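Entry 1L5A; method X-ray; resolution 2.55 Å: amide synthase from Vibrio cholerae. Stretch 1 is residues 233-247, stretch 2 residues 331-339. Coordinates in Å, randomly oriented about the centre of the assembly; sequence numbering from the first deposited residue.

Stretch 1, residues 233-247: GWPDALVALCALYLE
Stretch 2, residues 331-339: SPFINILPF

A helix, residues 234-247 (phi/psi near -60/-40), packs against a strand, residues 333-337 (Ile334 -120/141, Ile336 -117/123), running nearly antiparallel to it at 155°, with the axes 9.1 Å apart at closest approach. No hydrogen bond joins them; apolar packing buries 402 Å², both sides summed, and Ile336 (79 Å²) and Ile334 (76 Å²) have the most area covered. The register pairs Pro235 with Ile336 (CA to CA, 6.2 Å), Val239 with Ile334 (CA to CA, 7.1 Å) and Leu246 with Pro332 (CA to CA, 9.3 Å), so the backbones diverge toward the helix's C-terminal end.

Gly233 is the N-cap, and its O accepts from Ala237 N at 3.0 Å, opening the i to i+4 ladder. The CA-to-CB bond of Trp234 points sideways to the strand, but with chi1 p (59°) and chi2 -89° the end of the indole comes nearer: CZ3 lies 3.8 Å from Ile336 CG2, and CH2 3.8 Å from Pro338 CB, both oblique to the ring. Pro235 suits the first turn, where its missing amide hydrogen costs no helical bond; its CB meets Ile336 CG2 at 4.0 Å. Asp236 points away, partly exposed, as suits a carboxylate.

One turn after Trp234, Leu238 (m, t) points toward the strand and sets CD1 3.9 Å from Ile336 CD1; Ile336 is m, m. Val239 (t) is sideways, its CG2 4.1 Å from Ile334 CG2. Ile334, extended in t, t, sends CD1 to 3.9 Å from Val239 CA and 3.5 Å from Cys242 CB. Cys242 (t) points toward the strand, and its CB makes that closest contact. Finally Leu246 (m, t) reaches across the wider gap, CD1 to Pro332 CG at 4.1 Å; a cis peptide precedes Pro332. Leu238, Val239, Cys242 and Leu246 are all buried, as suits apolar side chains.

The strand's alternation does the sorting: Ile334 and Ile336 point toward the helix with beta-branched side chains that suit extended backbone, whereas Phe333, Asn335 and Leu337 point away.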

# COMPACT_ATOMS: atom_id res chain seq x y z
N GLY A 233 13.35 -6.94 17.16
CA GLY A 233 12.82 -7.84 18.17
C GLY A 233 13.87 -8.92 18.46
O GLY A 233 14.77 -9.13 17.65
N TRP A 234 13.75 -9.60 19.60
CA TRP A 234 14.74 -10.63 19.91
C TRP A 234 14.82 -11.74 18.87
O TRP A 234 15.91 -12.27 18.62
CB TRP A 234 14.52 -11.21 21.30
CG TRP A 234 13.22 -11.82 21.55
CD1 TRP A 234 12.11 -11.21 22.01
CD2 TRP A 234 12.91 -13.21 21.42
NE1 TRP A 234 11.11 -12.13 22.19
CE2 TRP A 234 11.57 -13.36 21.83
CE3 TRP A 234 13.62 -14.33 20.99
CZ2 TRP A 234 10.93 -14.61 21.84
CZ3 TRP A 234 12.99 -15.57 21.00
CH2 TRP A 234 11.65 -15.70 21.42
N PRO A 235 13.69 -12.14 18.27
CA PRO A 235 13.82 -13.21 17.27
C PRO A 235 14.79 -12.79 16.14
O PRO A 235 15.75 -13.49 15.85
CB PRO A 235 12.38 -13.39 16.77
CG PRO A 235 11.57 -13.08 18.01
CD PRO A 235 12.27 -11.85 18.56
N ASP A 236 14.54 -11.63 15.53
CA ASP A 236 15.41 -11.13 14.47
C ASP A 236 16.83 -10.95 14.99
O ASP A 236 17.80 -11.07 14.23
CB ASP A 236 14.92 -9.77 13.96
CG ASP A 236 13.90 -9.88 12.85
OD1 ASP A 236 13.62 -11.01 12.39
OD2 ASP A 236 13.38 -8.82 12.42
N ALA A 237 16.96 -10.65 16.28
CA ALA A 237 18.26 -10.44 16.90
C ALA A 237 19.04 -11.75 16.96
O ALA A 237 20.24 -11.77 16.66
CB ALA A 237 18.10 -9.87 18.31
N LEU A 238 18.36 -12.83 17.34
CA LEU A 238 18.99 -14.14 17.42
C LEU A 238 19.42 -14.58 16.02
O LEU A 238 20.45 -15.25 15.87
CB LEU A 238 18.02 -15.18 18.01
CG LEU A 238 17.64 -15.05 19.48
CD1 LEU A 238 16.83 -16.26 19.90
CD2 LEU A 238 18.89 -14.96 20.34
N VAL A 239 18.65 -14.20 15.01
CA VAL A 239 19.00 -14.58 13.64
C VAL A 239 20.30 -13.92 13.26
O VAL A 239 21.15 -14.53 12.60
CB VAL A 239 17.90 -14.18 12.64
CG1 VAL A 239 18.37 -14.39 11.20
CG2 VAL A 239 16.65 -15.03 12.90
N ALA A 240 20.46 -12.67 13.70
CA ALA A 240 21.67 -11.89 13.44
C ALA A 240 22.82 -12.52 14.20
O ALA A 240 23.86 -12.83 13.61
CB ALA A 240 21.46 -10.44 13.88
N LEU A 241 22.63 -12.71 15.51
CA LEU A 241 23.64 -13.33 16.37
C LEU A 241 24.02 -14.71 15.82
O LEU A 241 25.18 -15.06 15.78
CB LEU A 241 23.12 -13.50 17.80
CG LEU A 241 23.15 -12.25 18.68
CD1 LEU A 241 22.50 -12.56 20.02
CD2 LEU A 241 24.60 -11.78 18.88
N CYS A 242 23.02 -15.48 15.40
CA CYS A 242 23.30 -16.79 14.85
C CYS A 242 24.18 -16.66 13.62
O CYS A 242 25.09 -17.46 13.42
CB CYS A 242 22.00 -17.51 14.49
SG CYS A 242 22.27 -19.07 13.64
N ALA A 243 23.92 -15.66 12.78
CA ALA A 243 24.74 -15.49 11.58
C ALA A 243 26.17 -15.07 11.96
O ALA A 243 27.13 -15.47 11.31
CB ALA A 243 24.12 -14.46 10.67
N LEU A 244 26.29 -14.25 13.00
CA LEU A 244 27.61 -13.80 13.45
C LEU A 244 28.39 -15.05 13.85
O LEU A 244 29.54 -15.25 13.45
CB LEU A 244 27.47 -12.88 14.67
CG LEU A 244 28.78 -12.33 15.26
CD1 LEU A 244 29.58 -11.61 14.17
CD2 LEU A 244 28.47 -11.37 16.41
N TYR A 245 27.73 -15.90 14.64
CA TYR A 245 28.29 -17.15 15.13
C TYR A 245 28.80 -18.05 14.01
O TYR A 245 29.87 -18.63 14.11
CB TYR A 245 27.23 -17.89 15.94
CG TYR A 245 27.50 -19.36 16.10
CD1 TYR A 245 28.52 -19.82 16.93
CD2 TYR A 245 26.75 -20.29 15.38
CE1 TYR A 245 28.79 -21.19 17.04
CE2 TYR A 245 27.01 -21.65 15.49
CZ TYR A 245 28.03 -22.10 16.32
OH TYR A 245 28.28 -23.44 16.40
N LEU A 246 28.03 -18.15 12.94
CA LEU A 246 28.39 -18.97 11.80
C LEU A 246 29.57 -18.39 11.06
O LEU A 246 30.11 -19.02 10.15
CB LEU A 246 27.20 -19.11 10.85
CG LEU A 246 25.94 -19.82 11.38
CD1 LEU A 246 24.82 -19.72 10.35
CD2 LEU A 246 26.23 -21.28 11.71
N GLU A 247 29.99 -17.19 11.44
CA GLU A 247 31.12 -16.56 10.77
C GLU A 247 32.38 -17.37 11.07
O GLU A 247 33.22 -17.58 10.20
CB GLU A 247 31.31 -15.11 11.23
CG GLU A 247 32.22 -14.30 10.33
CD GLU A 247 31.59 -13.98 8.99
OE1 GLU A 247 30.93 -14.87 8.40
OE2 GLU A 247 31.77 -12.84 8.51
N SER A 331 19.98 -25.20 4.05
CA SER A 331 20.76 -25.40 5.26
C SER A 331 22.04 -24.60 5.19
O SER A 331 22.61 -24.43 4.13
CB SER A 331 21.09 -26.88 5.42
OG SER A 331 21.74 -27.10 6.66
N PRO A 332 22.51 -24.07 6.32
CA PRO A 332 21.93 -24.15 7.67
C PRO A 332 20.60 -23.36 7.79
O PRO A 332 20.37 -22.40 7.07
CB PRO A 332 23.04 -23.59 8.56
CG PRO A 332 23.73 -22.63 7.68
CD PRO A 332 23.80 -23.37 6.34
N PHE A 333 19.75 -23.79 8.71
CA PHE A 333 18.43 -23.20 8.87
C PHE A 333 18.15 -22.77 10.31
O PHE A 333 18.50 -23.48 11.26
CB PHE A 333 17.40 -24.25 8.44
CG PHE A 333 16.03 -23.71 8.18
CD1 PHE A 333 15.62 -23.45 6.88
CD2 PHE A 333 15.15 -23.47 9.23
CE1 PHE A 333 14.33 -22.95 6.63
CE2 PHE A 333 13.87 -22.96 8.99
CZ PHE A 333 13.46 -22.71 7.69
N ILE A 334 17.52 -21.61 10.49
CA ILE A 334 17.19 -21.16 11.84
C ILE A 334 15.68 -20.98 12.01
O ILE A 334 14.98 -20.54 11.11
CB ILE A 334 17.99 -19.87 12.22
CG1 ILE A 334 17.72 -19.51 13.67
CG2 ILE A 334 17.61 -18.73 11.31
CD1 ILE A 334 18.64 -18.46 14.21
N ASN A 335 15.17 -21.36 13.17
CA ASN A 335 13.74 -21.30 13.48
C ASN A 335 13.61 -20.71 14.85
O ASN A 335 14.36 -21.08 15.77
CB ASN A 335 13.15 -22.72 13.57
CG ASN A 335 12.14 -23.01 12.49
OD1 ASN A 335 11.15 -22.30 12.34
ND2 ASN A 335 12.39 -24.08 11.72
N ILE A 336 12.67 -19.79 15.01
CA ILE A 336 12.43 -19.22 16.32
C ILE A 336 11.00 -19.62 16.69
O ILE A 336 10.07 -19.33 15.95
CB ILE A 336 12.52 -17.70 16.33
CG1 ILE A 336 13.91 -17.22 15.85
CG2 ILE A 336 12.20 -17.22 17.72
CD1 ILE A 336 15.07 -17.63 16.75
N LEU A 337 10.85 -20.30 17.81
CA LEU A 337 9.52 -20.73 18.27
C LEU A 337 9.20 -19.99 19.56
O LEU A 337 9.50 -20.48 20.66
CB LEU A 337 9.52 -22.24 18.47
CG LEU A 337 9.95 -22.92 17.17
CD1 LEU A 337 9.82 -24.42 17.33
CD2 LEU A 337 9.11 -22.41 15.99
N PRO A 338 8.57 -18.81 19.45
CA PRO A 338 8.19 -17.90 20.53
C PRO A 338 6.83 -18.05 21.20
O PRO A 338 6.65 -17.60 22.33
CB PRO A 338 8.30 -16.54 19.86
CG PRO A 338 7.66 -16.83 18.51
CD PRO A 338 8.20 -18.23 18.14
N PHE A 339 5.89 -18.66 20.51
CA PHE A 339 4.53 -18.80 21.02
C PHE A 339 4.28 -19.73 22.21
O PHE A 339 4.82 -20.84 22.26
CB PHE A 339 3.63 -19.19 19.86
CG PHE A 339 3.72 -18.24 18.71
CD1 PHE A 339 3.90 -18.71 17.41
CD2 PHE A 339 3.57 -16.86 18.92
CE1 PHE A 339 3.93 -17.83 16.34
CE2 PHE A 339 3.60 -15.97 17.85
CZ PHE A 339 3.78 -16.46 16.56